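Local coordinates for methyltransferase domain-containing protein (Deinococcus radiodurans, PDB 3M33) that is of unknown function but may act as a methyltransferase, at residues Ser43-Pro48 with His137-Gly142; Val52-Ala55 with Pro61-Ala64; Ala64-Gln69 with Val116-Pro121; Ala70-Ala75 with Ala110-Ile115; Glu81-Ala86 with Val95-Gly100. One frame throughout, in Å; residues are numbered along the deposited sequence.

Interaction 1 (Ser43-Pro48 with His137-Gly142); sequences SRLLTP and HFLYVG
L45, from the segment 43-48, reaches strand 136-142 with its two methyl groups, each meeting a different residue. CD2 lies over one face of the H137 imidazole as a CH-pi contact, 3.7 Å from the ring centroid and 16° off the ring normal. It sits a little toward the rim, on the ND1 side, with L45 CD2 3.5 Å from H137 ND1. The other branch, CD1, meets L139 CD2 at 4.0 Å. CG of L45 stands anti to the carbonyl carbon, beside the backbone N (chi1 -71°), and from there the methyls fork, one to each residue. L139 takes the other choice: its CG is anti to the backbone N (chi1 174°), which brings CD2 up to L45. H137 and L139, two residues apart on the strand, thus point to the same side of the sheet. L214 of strand 204-216 touches both L45 and the imidazole, while F38, W41 and L42 of helix 36-45 pack on L139. This is helix-on-sheet packing in a Rossmann-like fold, here on the fifth parallel strand, which has the antiparallel strand 204-216 beside it, as in class I methyltransferases.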
# COMPACT_ATOMS: atom_id res chain seq x y z
N SER A 43 -13.30 3.15 -2.28
CA SER A 43 -14.62 3.40 -1.74
C SER A 43 -15.73 3.03 -2.74
O SER A 43 -16.73 2.42 -2.35
CB SER A 43 -14.74 4.85 -1.30
OG SER A 43 -16.05 5.09 -0.86
N ARG A 44 -15.55 3.38 -4.01
CA ARG A 44 -16.57 3.07 -5.03
C ARG A 44 -16.75 1.56 -5.21
O ARG A 44 -17.83 1.11 -5.56
CB ARG A 44 -16.20 3.69 -6.40
CG ARG A 44 -16.23 5.21 -6.46
CD ARG A 44 -15.81 5.69 -7.87
NE ARG A 44 -16.90 5.55 -8.84
CZ ARG A 44 -17.03 4.56 -9.72
NH1 ARG A 44 -16.12 3.58 -9.78
NH2 ARG A 44 -18.06 4.54 -10.54
N LEU A 45 -15.69 0.80 -4.98
CA LEU A 45 -15.72 -0.66 -5.18
C LEU A 45 -16.33 -1.48 -4.03
O LEU A 45 -16.52 -2.69 -4.16
CB LEU A 45 -14.31 -1.17 -5.45
CG LEU A 45 -13.73 -0.79 -6.82
CD1 LEU A 45 -12.21 -0.74 -6.72
CD2 LEU A 45 -14.18 -1.78 -7.89
N LEU A 46 -16.61 -0.85 -2.89
CA LEU A 46 -17.06 -1.61 -1.72
C LEU A 46 -18.59 -1.60 -1.58
O LEU A 46 -19.20 -0.54 -1.59
CB LEU A 46 -16.43 -1.05 -0.44
CG LEU A 46 -14.90 -1.17 -0.38
CD1 LEU A 46 -14.33 -0.43 0.80
CD2 LEU A 46 -14.51 -2.63 -0.34
N THR A 47 -19.18 -2.78 -1.45
CA THR A 47 -20.61 -2.88 -1.16
C THR A 47 -20.80 -3.88 -0.03
O THR A 47 -19.89 -4.64 0.27
CB THR A 47 -21.40 -3.39 -2.39
OG1 THR A 47 -21.23 -4.81 -2.51
CG2 THR A 47 -20.92 -2.69 -3.65
N PRO A 48 -21.99 -3.89 0.60
CA PRO A 48 -22.24 -4.83 1.70
C PRO A 48 -22.24 -6.29 1.24
O PRO A 48 -22.40 -7.17 2.07
CB PRO A 48 -23.64 -4.44 2.21
CG PRO A 48 -23.91 -3.08 1.65
CD PRO A 48 -23.16 -3.02 0.35
N HIS A 137 -12.13 -7.53 -8.88
CA HIS A 137 -11.16 -6.48 -9.22
C HIS A 137 -9.89 -6.66 -8.39
O HIS A 137 -9.93 -7.16 -7.26
CB HIS A 137 -11.72 -5.09 -8.90
CG HIS A 137 -12.74 -4.59 -9.88
ND1 HIS A 137 -14.09 -4.81 -9.71
CD2 HIS A 137 -12.61 -3.87 -11.02
CE1 HIS A 137 -14.75 -4.25 -10.71
NE2 HIS A 137 -13.88 -3.67 -11.52
N PHE A 138 -8.76 -6.21 -8.92
CA PHE A 138 -7.54 -6.10 -8.13
C PHE A 138 -7.21 -4.62 -8.09
O PHE A 138 -7.15 -3.97 -9.12
CB PHE A 138 -6.39 -6.85 -8.83
CG PHE A 138 -5.03 -6.55 -8.25
CD1 PHE A 138 -4.63 -7.10 -7.04
CD2 PHE A 138 -4.15 -5.72 -8.92
CE1 PHE A 138 -3.37 -6.81 -6.49
CE2 PHE A 138 -2.89 -5.42 -8.39
CZ PHE A 138 -2.51 -5.97 -7.17
N LEU A 139 -6.99 -4.07 -6.90
CA LEU A 139 -6.72 -2.66 -6.76
C LEU A 139 -5.39 -2.43 -6.04
O LEU A 139 -5.16 -2.97 -4.95
CB LEU A 139 -7.87 -1.97 -6.00
CG LEU A 139 -7.66 -0.50 -5.65
CD1 LEU A 139 -7.55 0.32 -6.93
CD2 LEU A 139 -8.78 0.02 -4.77
N TYR A 140 -4.52 -1.62 -6.63
CA TYR A 140 -3.17 -1.40 -6.09
C TYR A 140 -2.72 0.06 -6.22
O TYR A 140 -3.04 0.73 -7.20
CB TYR A 140 -2.17 -2.30 -6.84
CG TYR A 140 -0.70 -2.03 -6.55
CD1 TYR A 140 -0.07 -2.60 -5.44
CD2 TYR A 140 0.07 -1.24 -7.40
CE1 TYR A 140 1.28 -2.38 -5.18
CE2 TYR A 140 1.42 -1.01 -7.14
CZ TYR A 140 2.02 -1.58 -6.02
OH TYR A 140 3.35 -1.36 -5.74
N VAL A 141 -1.97 0.54 -5.23
CA VAL A 141 -1.23 1.78 -5.41
C VAL A 141 0.22 1.56 -4.97
O VAL A 141 0.48 1.01 -3.90
CB VAL A 141 -1.86 3.01 -4.70
CG1 VAL A 141 -1.88 2.84 -3.20
CG2 VAL A 141 -1.07 4.29 -5.08
N GLY A 142 1.17 1.97 -5.81
CA GLY A 142 2.58 1.71 -5.54
C GLY A 142 3.25 3.00 -5.15
O GLY A 142 2.74 4.06 -5.49

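Interaction 2 (Val52-Ala55 with Pro61-Ala64); sequences VLEA and PDAA
E54 and A63 mark the nearest approach of strand 51-55 to helix 61-66, their CA atoms 8.0 Å apart, a gap bridged by a long side chain and two waters. E54 runs extended, with CG anti to its backbone N (chi1 -174°), and brings its carboxylate to the first turn of the helix. OE1 accepts from one water at 2.7 Å, and that water in turn takes the backbone N-H of A63, its oxygen 3.0 Å from A63 N. The same OE1 is also bonded by the indole NE1 of W73. OE2 lies 3.8 Å from D62 CB and shares a second water with the other carboxylate, the water oxygen standing 2.6 Å from E54 OE2 and 2.9 Å from D62 OD2. The two acids cross at about a right angle, their carboxylate planes 56° apart and E54 OE2 4.2 Å from D62 OD2. The nearness of these like charges is probably eased by R118, which makes a salt bridge to D62 OD2. A leucine in place of E54 would probably leave W73 NE1 and the water on A63 N without their acceptor. A63 belongs to a glycine-rich turn and helix start resembling the first motif of S-adenosylmethionine-dependent methyltransferases, though no cofactor is bound. Strand 51-55, this turn and helix 61-66 open a beta-alpha-beta unit that ends in strand 72-77; in the sheet, strand 51-55 runs between 72-77 and 112-118.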
# COMPACT_ATOMS: atom_id res chain seq x y z
N VAL A 52 -13.56 -8.99 0.59
CA VAL A 52 -12.29 -8.34 0.34
C VAL A 52 -11.12 -9.15 0.90
O VAL A 52 -11.20 -9.72 1.98
CB VAL A 52 -12.26 -6.94 0.94
CG1 VAL A 52 -10.95 -6.22 0.58
CG2 VAL A 52 -13.45 -6.13 0.45
N LEU A 53 -10.04 -9.21 0.13
CA LEU A 53 -8.75 -9.67 0.62
C LEU A 53 -7.74 -8.54 0.50
O LEU A 53 -7.51 -8.00 -0.59
CB LEU A 53 -8.26 -10.87 -0.18
CG LEU A 53 -6.89 -11.38 0.26
CD1 LEU A 53 -6.99 -12.04 1.65
CD2 LEU A 53 -6.35 -12.36 -0.74
N GLU A 54 -7.14 -8.17 1.63
CA GLU A 54 -6.12 -7.13 1.64
C GLU A 54 -4.75 -7.72 1.89
O GLU A 54 -4.51 -8.34 2.93
CB GLU A 54 -6.41 -6.08 2.72
CG GLU A 54 -5.46 -4.90 2.66
CD GLU A 54 -5.40 -4.08 3.94
OE1 GLU A 54 -6.17 -4.35 4.89
OE2 GLU A 54 -4.56 -3.16 4.00
N ALA A 55 -3.84 -7.53 0.94
CA ALA A 55 -2.46 -7.99 1.10
C ALA A 55 -1.62 -6.94 1.83
O ALA A 55 -1.61 -5.76 1.46
CB ALA A 55 -1.84 -8.31 -0.27
N PRO A 61 -4.87 -0.22 9.26
CA PRO A 61 -5.55 1.07 9.08
C PRO A 61 -6.66 0.98 8.05
O PRO A 61 -7.72 1.59 8.23
CB PRO A 61 -4.43 2.01 8.58
CG PRO A 61 -3.33 1.08 8.01
CD PRO A 61 -3.44 -0.17 8.90
N ASP A 62 -6.44 0.26 6.95
CA ASP A 62 -7.48 0.19 5.93
C ASP A 62 -8.59 -0.78 6.33
O ASP A 62 -9.76 -0.54 6.04
CB ASP A 62 -6.90 -0.16 4.55
CG ASP A 62 -6.26 1.04 3.87
OD1 ASP A 62 -6.81 2.16 3.98
OD2 ASP A 62 -5.21 0.87 3.23
N ALA A 63 -8.23 -1.87 6.99
CA ALA A 63 -9.24 -2.78 7.52
C ALA A 63 -10.21 -1.99 8.40
O ALA A 63 -11.42 -2.15 8.31
CB ALA A 63 -8.58 -3.93 8.30
N ALA A 64 -9.67 -1.12 9.25
CA ALA A 64 -10.50 -0.40 10.20
C ALA A 64 -11.34 0.63 9.49
O ALA A 64 -12.50 0.82 9.78
CB ALA A 64 -9.63 0.27 11.26
O HOH W 1 -5.30 -2.63 6.85
O HOH W 2 -3.77 -0.89 5.00

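Interaction 3 (Ala64-Gln69 with Val116-Pro121); sequences ARFGPQ and VSRRGP. With SO4 (sulfate ion), chain F.
R118 meets R65 and F66 with the end of its side chain, after a long reach from strand 112-118. Its CB leaves with CG anti to the backbone N, and CG runs past the side chain of V141 on the neighbouring strand. The chain bends at the CG-CD bond (chi3 -60°), which turns NE and the guanidinium toward helix 61-66. NE faces D62, the salt bridge of interaction 2, and NH1 forms a salt bridge with E35 OE1. NH2, the last atom, pairs with D39 OD1 and also touches both R65 and F66, standing 3.9 Å from F66 CE2 and 3.8 Å from R65 NH1. F66 CE2 lies at the edge of the R118 guanidinium, near its plane, with ring and guanidinium planes 28° apart. R118 closes strand 112-118 at its C-terminal end, the side of the sheet where class I methyltransferases, which this Rossmann-like fold resembles, usually have their cleft; the cluster itself lies over the sheet, on the side of helix 61-66. The extended R65 approaches R118 at about a right angle, their guanidinium planes 21° apart, and D39 serves both: its OD2 takes R65 NH2. That shared carboxylate probably offsets the closeness of the two cations. F66 CZ lies 3.4 Å above the plane of the R65 guanidinium, toward its rim. Next along the chain, R119 holds a sulfate, probably from the crystallisation liquor, with R119 NE 2.6 Å from sulfate O1 and NH2 on the same oxygen. E35 also takes R119 NH1, with its OE2.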
# COMPACT_ATOMS: atom_id res chain seq x y z
N ALA A 64 -9.67 -1.12 9.25
CA ALA A 64 -10.50 -0.40 10.20
C ALA A 64 -11.34 0.63 9.49
O ALA A 64 -12.50 0.82 9.78
CB ALA A 64 -9.63 0.27 11.26
N ARG A 65 -10.72 1.31 8.55
CA ARG A 65 -11.38 2.42 7.90
C ARG A 65 -12.39 2.03 6.79
O ARG A 65 -13.44 2.67 6.65
CB ARG A 65 -10.28 3.33 7.37
CG ARG A 65 -10.70 4.45 6.51
CD ARG A 65 -9.47 5.25 6.12
NE ARG A 65 -9.81 6.11 5.01
CZ ARG A 65 -8.92 6.56 4.13
NH1 ARG A 65 -7.64 6.23 4.23
NH2 ARG A 65 -9.33 7.35 3.15
N PHE A 66 -12.08 1.00 6.00
CA PHE A 66 -12.93 0.61 4.86
C PHE A 66 -13.64 -0.71 5.11
O PHE A 66 -14.65 -1.00 4.49
CB PHE A 66 -12.11 0.45 3.58
CG PHE A 66 -11.55 1.72 3.06
CD1 PHE A 66 -12.32 2.56 2.26
CD2 PHE A 66 -10.25 2.09 3.36
CE1 PHE A 66 -11.79 3.74 1.75
CE2 PHE A 66 -9.72 3.29 2.86
CZ PHE A 66 -10.49 4.11 2.06
N GLY A 67 -13.07 -1.51 6.00
CA GLY A 67 -13.57 -2.83 6.33
C GLY A 67 -15.06 -2.95 6.63
O GLY A 67 -15.71 -3.87 6.15
N PRO A 68 -15.61 -2.03 7.44
CA PRO A 68 -17.03 -2.19 7.77
C PRO A 68 -17.96 -2.02 6.56
O PRO A 68 -19.13 -2.38 6.64
CB PRO A 68 -17.29 -1.09 8.80
CG PRO A 68 -15.94 -0.80 9.40
CD PRO A 68 -14.99 -0.95 8.22
N GLN A 69 -17.44 -1.49 5.46
CA GLN A 69 -18.28 -1.20 4.30
C GLN A 69 -18.45 -2.45 3.45
O GLN A 69 -19.33 -2.51 2.59
CB GLN A 69 -17.69 -0.04 3.46
CG GLN A 69 -18.28 1.31 3.80
CD GLN A 69 -17.61 2.46 3.05
OE1 GLN A 69 -18.29 3.37 2.56
NE2 GLN A 69 -16.28 2.42 2.97
N VAL A 116 -6.99 -6.13 -2.65
CA VAL A 116 -6.48 -4.78 -2.58
C VAL A 116 -5.10 -4.73 -1.92
O VAL A 116 -4.79 -5.53 -1.03
CB VAL A 116 -7.48 -3.87 -1.85
CG1 VAL A 116 -7.63 -4.29 -0.42
CG2 VAL A 116 -7.01 -2.43 -1.91
N SER A 117 -4.26 -3.80 -2.36
CA SER A 117 -2.95 -3.64 -1.75
C SER A 117 -2.48 -2.20 -1.81
O SER A 117 -2.26 -1.67 -2.90
CB SER A 117 -1.93 -4.53 -2.46
OG SER A 117 -0.62 -4.30 -1.96
N ARG A 118 -2.34 -1.57 -0.65
CA ARG A 118 -1.83 -0.21 -0.61
C ARG A 118 -0.32 -0.27 -0.38
O ARG A 118 0.12 -0.44 0.75
CB ARG A 118 -2.51 0.62 0.49
CG ARG A 118 -2.04 2.09 0.52
CD ARG A 118 -2.44 2.85 1.81
NE ARG A 118 -3.90 2.91 2.00
CZ ARG A 118 -4.69 3.88 1.52
NH1 ARG A 118 -4.19 4.88 0.79
NH2 ARG A 118 -5.99 3.84 1.78
N ARG A 119 0.45 -0.18 -1.45
CA ARG A 119 1.92 -0.22 -1.35
C ARG A 119 2.41 -1.52 -0.72
O ARG A 119 3.47 -1.57 -0.08
CB ARG A 119 2.42 1.01 -0.57
CG ARG A 119 2.00 2.34 -1.25
CD ARG A 119 2.00 3.55 -0.30
NE ARG A 119 3.33 3.90 0.18
CZ ARG A 119 3.69 5.09 0.65
NH1 ARG A 119 2.81 6.11 0.71
NH2 ARG A 119 4.94 5.28 1.06
N GLY A 120 1.63 -2.57 -0.90
CA GLY A 120 1.91 -3.85 -0.29
C GLY A 120 2.51 -4.81 -1.30
O GLY A 120 3.05 -4.37 -2.31
N PRO A 121 2.41 -6.12 -1.02
CA PRO A 121 2.94 -7.17 -1.90
C PRO A 121 2.34 -7.09 -3.30
O PRO A 121 1.17 -6.72 -3.44
CB PRO A 121 2.49 -8.47 -1.22
CG PRO A 121 2.36 -8.10 0.23
CD PRO A 121 1.83 -6.68 0.22
S SO4 F . 6.62 1.86 0.77
O1 SO4 F . 5.68 2.94 0.53
O2 SO4 F . 7.13 1.97 2.14
O3 SO4 F . 5.95 0.58 0.57
O4 SO4 F . 7.74 1.95 -0.17

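Interaction 4 (Ala70-Ala75 with Ala110-Ile115); sequences AARWAA and APFGLI
F112 packs against R72 and A74 with the far rim of its ring. CE1 is the atom in contact with both, 3.5 Å from R72 NH1 and 3.8 Å from A74 CB, with CZ a little behind at 4.0 Å from A74 CB. The guanidinium and the phenyl plane are only 15° from parallel, yet the two groups are offset, so NH1 meets the ring rim obliquely. A74 CB comes to the same rim from the opposite side of the ring plane from R72 NH1; it also lies 3.6 Å above the guanidinium plane, toward its rim. R72 is extended from CG to NE, CG anti to the backbone N (chi1 180°), while its NE goes to D94 and its NH2 to L108 O, two bonds that fix the rotation of the flat group. F112 has CG beside its own backbone N (chi1 -63°), which sends the ring toward strand 72-77. Strand 51-55 runs between the two strands in the parallel part of the mixed sheet of this Rossmann-like fold, so the packing passes over L53, whose side chain F112 also touches. W73 points to the other side of the sheet. Away from the ring the contact thins: L114 comes no nearer than 5.4 Å to segment 70-75, and G113 makes a corner in the chain. P111, preceded by a cis peptide bond, and A71 are exposed to solvent.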
# COMPACT_ATOMS: atom_id res chain seq x y z
N ALA A 70 -17.63 -3.46 3.72
CA ALA A 70 -17.66 -4.72 2.98
C ALA A 70 -18.41 -5.83 3.72
O ALA A 70 -18.65 -5.72 4.92
CB ALA A 70 -16.21 -5.18 2.67
N ALA A 71 -18.76 -6.90 3.02
CA ALA A 71 -19.38 -8.06 3.65
C ALA A 71 -18.36 -8.76 4.54
O ALA A 71 -18.70 -9.23 5.62
CB ALA A 71 -19.87 -9.05 2.59
N ARG A 72 -17.13 -8.83 4.06
CA ARG A 72 -16.03 -9.45 4.80
C ARG A 72 -14.73 -8.79 4.37
O ARG A 72 -14.52 -8.55 3.18
CB ARG A 72 -15.98 -10.96 4.53
CG ARG A 72 -14.86 -11.69 5.27
CD ARG A 72 -14.97 -13.21 5.12
NE ARG A 72 -13.90 -13.89 5.86
CZ ARG A 72 -12.85 -14.47 5.28
NH1 ARG A 72 -12.74 -14.46 3.96
NH2 ARG A 72 -11.92 -15.06 6.03
N TRP A 73 -13.86 -8.46 5.32
CA TRP A 73 -12.53 -7.94 5.00
C TRP A 73 -11.50 -8.90 5.55
O TRP A 73 -11.20 -8.89 6.75
CB TRP A 73 -12.34 -6.56 5.63
CG TRP A 73 -11.11 -5.80 5.19
CD1 TRP A 73 -9.82 -5.95 5.66
CD2 TRP A 73 -11.06 -4.76 4.21
NE1 TRP A 73 -8.99 -5.07 5.03
CE2 TRP A 73 -9.72 -4.33 4.13
CE3 TRP A 73 -12.01 -4.15 3.39
CZ2 TRP A 73 -9.31 -3.32 3.26
CZ3 TRP A 73 -11.60 -3.15 2.51
CH2 TRP A 73 -10.26 -2.75 2.45
N ALA A 74 -10.97 -9.77 4.70
CA ALA A 74 -9.88 -10.65 5.12
C ALA A 74 -8.57 -9.91 4.84
O ALA A 74 -8.48 -9.17 3.86
CB ALA A 74 -9.94 -11.98 4.36
N ALA A 75 -7.57 -10.09 5.69
CA ALA A 75 -6.34 -9.32 5.57
C ALA A 75 -5.16 -10.14 6.08
O ALA A 75 -5.31 -10.94 7.01
CB ALA A 75 -6.46 -8.04 6.36
N ALA A 110 -11.22 -17.65 0.29
CA ALA A 110 -11.43 -17.41 -1.14
C ALA A 110 -12.74 -18.09 -1.55
O ALA A 110 -13.14 -19.07 -0.93
CB ALA A 110 -10.25 -17.97 -1.95
N PRO A 111 -13.40 -17.58 -2.61
CA PRO A 111 -12.93 -16.54 -3.53
C PRO A 111 -13.32 -15.14 -3.06
O PRO A 111 -14.21 -15.00 -2.22
CB PRO A 111 -13.68 -16.86 -4.83
CG PRO A 111 -14.88 -17.70 -4.41
CD PRO A 111 -14.78 -17.98 -2.93
N PHE A 112 -12.65 -14.13 -3.59
CA PHE A 112 -12.89 -12.75 -3.19
C PHE A 112 -13.33 -11.90 -4.39
O PHE A 112 -12.92 -12.16 -5.53
CB PHE A 112 -11.62 -12.15 -2.58
CG PHE A 112 -11.16 -12.85 -1.33
CD1 PHE A 112 -11.73 -12.52 -0.10
CD2 PHE A 112 -10.17 -13.81 -1.38
CE1 PHE A 112 -11.32 -13.16 1.07
CE2 PHE A 112 -9.74 -14.45 -0.21
CZ PHE A 112 -10.32 -14.13 1.01
N GLY A 113 -14.16 -10.89 -4.14
CA GLY A 113 -14.56 -9.98 -5.20
C GLY A 113 -13.59 -8.81 -5.35
O GLY A 113 -13.57 -8.12 -6.37
N LEU A 114 -12.79 -8.57 -4.32
CA LEU A 114 -11.78 -7.51 -4.38
C LEU A 114 -10.48 -7.96 -3.70
O LEU A 114 -10.50 -8.47 -2.58
CB LEU A 114 -12.31 -6.22 -3.74
CG LEU A 114 -11.36 -5.02 -3.68
CD1 LEU A 114 -11.08 -4.51 -5.08
CD2 LEU A 114 -11.97 -3.91 -2.82
N ILE A 115 -9.36 -7.76 -4.38
CA ILE A 115 -8.06 -7.97 -3.78
C ILE A 115 -7.38 -6.63 -3.81
O ILE A 115 -7.23 -6.02 -4.86
CB ILE A 115 -7.22 -9.02 -4.53
CG1 ILE A 115 -7.86 -10.41 -4.44
CG2 ILE A 115 -5.82 -9.08 -3.97
CD1 ILE A 115 -9.06 -10.57 -5.35

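Interaction 5 (Glu81-Ala86 with Val95-Gly100); sequences ELLKLA and VYEWNG. With SO4 (sulfate ion), chain H; SO4 (sulfate ion), chain D.
L83 and V95 hold helix 80-89 to strand 94-97, the last two elements of the beta-alpha-beta unit that begins with strand 72-77 in this Rossmann-like sheet. The axes of the segments 81-86 and 95-97 run antiparallel at 177° and approach to 9.0 Å. L83 has CG anti to the carbonyl carbon (chi1 -64°), which sends the branch toward the strand, where its two methyls part. CD2 presses on V95 CG1 at 3.5 Å, closer than usual for two methyl carbons, while CD1 fits over the backbone 3.4 Å from E97 CA and 3.5 Å from Y96 O. The E97 side chain touches the same methyl, its CB 3.7 Å from L83 CD1. V95 turns CG1, anti to its backbone N, toward the helix, and there A86 CB, one turn on from L83, adds a looser contact at 4.4 Å. Cutting L83 back to an alanine would probably open a gap between V95 CG1 and the backbone at E97, leaving the helix with little more than A86 to rest on this strand. On the solvent side of the helix, K84 and E81 form a salt bridge of their own. V95 O is taken by R87, farther along the helix. Two sulfates, probably from the crystallisation liquor, sit along the strand and the turn after it. One takes the N-H of E97 on two oxygens; the other has its O3 3.0 Å from N99 N, with an N-H...O angle of 150°.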
# COMPACT_ATOMS: atom_id res chain seq x y z
N GLU A 81 3.16 -9.65 15.96
CA GLU A 81 2.80 -8.64 16.94
C GLU A 81 1.99 -7.54 16.25
O GLU A 81 0.94 -7.11 16.74
CB GLU A 81 4.05 -8.08 17.65
CG GLU A 81 4.84 -9.12 18.48
CD GLU A 81 4.04 -9.72 19.64
OE1 GLU A 81 3.55 -8.96 20.50
OE2 GLU A 81 3.91 -10.96 19.71
N LEU A 82 2.46 -7.11 15.09
CA LEU A 82 1.75 -6.14 14.29
C LEU A 82 0.31 -6.60 14.03
O LEU A 82 -0.63 -5.82 14.14
CB LEU A 82 2.50 -5.93 12.98
CG LEU A 82 2.09 -4.71 12.17
CD1 LEU A 82 2.28 -3.43 13.00
CD2 LEU A 82 2.91 -4.68 10.88
N LEU A 83 0.12 -7.88 13.72
CA LEU A 83 -1.22 -8.41 13.53
C LEU A 83 -2.10 -8.30 14.78
O LEU A 83 -3.31 -8.13 14.67
CB LEU A 83 -1.18 -9.84 13.03
CG LEU A 83 -0.54 -10.00 11.64
CD1 LEU A 83 -0.57 -11.47 11.22
CD2 LEU A 83 -1.26 -9.14 10.62
N LYS A 84 -1.50 -8.36 15.97
CA LYS A 84 -2.27 -8.12 17.20
C LYS A 84 -2.94 -6.74 17.20
O LYS A 84 -4.11 -6.62 17.54
CB LYS A 84 -1.39 -8.28 18.44
CG LYS A 84 -0.97 -9.70 18.72
CD LYS A 84 -0.16 -9.81 20.01
CE LYS A 84 0.36 -11.22 20.21
NZ LYS A 84 1.32 -11.31 21.34
N LEU A 85 -2.18 -5.71 16.81
CA LEU A 85 -2.74 -4.37 16.65
C LEU A 85 -3.82 -4.35 15.58
O LEU A 85 -4.85 -3.69 15.73
CB LEU A 85 -1.65 -3.37 16.27
CG LEU A 85 -0.53 -3.34 17.29
CD1 LEU A 85 0.56 -2.37 16.87
CD2 LEU A 85 -1.12 -2.97 18.64
N ALA A 86 -3.59 -5.07 14.49
CA ALA A 86 -4.58 -5.06 13.42
C ALA A 86 -5.91 -5.66 13.91
O ALA A 86 -6.97 -5.12 13.62
CB ALA A 86 -4.07 -5.77 12.15
N VAL A 95 -7.98 -11.60 10.20
CA VAL A 95 -6.56 -11.30 10.00
C VAL A 95 -5.69 -12.55 10.09
O VAL A 95 -5.79 -13.32 11.04
CB VAL A 95 -6.07 -10.26 11.02
CG1 VAL A 95 -4.61 -9.94 10.83
CG2 VAL A 95 -6.91 -8.99 10.91
N TYR A 96 -4.82 -12.73 9.10
CA TYR A 96 -4.02 -13.94 8.95
C TYR A 96 -2.52 -13.64 8.88
O TYR A 96 -2.10 -12.63 8.31
CB TYR A 96 -4.45 -14.67 7.67
CG TYR A 96 -5.90 -15.09 7.67
CD1 TYR A 96 -6.29 -16.35 8.12
CD2 TYR A 96 -6.89 -14.22 7.22
CE1 TYR A 96 -7.63 -16.73 8.13
CE2 TYR A 96 -8.23 -14.59 7.21
CZ TYR A 96 -8.60 -15.84 7.67
OH TYR A 96 -9.92 -16.21 7.66
N GLU A 97 -1.73 -14.53 9.46
CA GLU A 97 -0.28 -14.40 9.46
C GLU A 97 0.24 -15.17 8.27
O GLU A 97 0.13 -16.38 8.22
CB GLU A 97 0.28 -15.01 10.75
CG GLU A 97 1.75 -14.77 10.97
CD GLU A 97 2.25 -15.44 12.24
OE1 GLU A 97 3.44 -15.82 12.28
OE2 GLU A 97 1.46 -15.58 13.20
N TRP A 98 0.80 -14.46 7.30
CA TRP A 98 1.23 -15.10 6.06
C TRP A 98 2.32 -14.27 5.40
O TRP A 98 2.28 -13.04 5.42
CB TRP A 98 0.03 -15.26 5.11
CG TRP A 98 0.31 -16.13 3.92
CD1 TRP A 98 1.11 -17.24 3.89
CD2 TRP A 98 -0.22 -15.99 2.60
NE1 TRP A 98 1.12 -17.78 2.64
CE2 TRP A 98 0.31 -17.04 1.82
CE3 TRP A 98 -1.08 -15.07 1.99
CZ2 TRP A 98 0.01 -17.19 0.46
CZ3 TRP A 98 -1.39 -15.23 0.64
CH2 TRP A 98 -0.84 -16.28 -0.11
N ASN A 99 3.31 -14.96 4.83
CA ASN A 99 4.37 -14.28 4.09
C ASN A 99 4.04 -14.22 2.60
O ASN A 99 4.90 -13.86 1.80
CB ASN A 99 5.71 -15.00 4.27
CG ASN A 99 5.69 -16.40 3.70
OD1 ASN A 99 4.67 -16.86 3.19
ND2 ASN A 99 6.82 -17.10 3.78
N GLY A 100 2.82 -14.58 2.24
CA GLY A 100 2.39 -14.53 0.85
C GLY A 100 2.93 -15.65 -0.04
O GLY A 100 2.73 -15.62 -1.26
S SO4 H . -3.11 -17.08 11.38
O1 SO4 H . -4.57 -17.23 11.37
O2 SO4 H . -2.50 -18.05 12.28
O3 SO4 H . -2.60 -17.30 10.02
O4 SO4 H . -2.75 -15.74 11.83
S SO4 D . 4.25 -17.55 7.36
O1 SO4 D . 4.43 -16.15 7.74
O2 SO4 D . 3.36 -18.18 8.34
O3 SO4 D . 3.64 -17.66 6.04
O4 SO4 D . 5.56 -18.22 7.35

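Overall arrangement
The five contacts belong to one mixed sheet; apart from the short edge strand 28-29, the strand order matches that of class I methyltransferases. Interactions 2 and 3 share A64 and helix 61-66, their centres about 3 Å apart, and form the middle of the set. Interaction 1, on strand 136-142, is centred about 8 Å from interaction 3 and about 21 Å from interaction 5, at the outermost strand 94-97. Interaction 4 links 72-77 with 112-118 and meets interaction 5 through the A75-Y96 backbone pairing. Along the chain, interaction 1 spans all the others, and interaction 2 closes before 4 and 5 open. Interactions 2 and 3 lie beside the glycine-rich turn that would probably hold a cofactor.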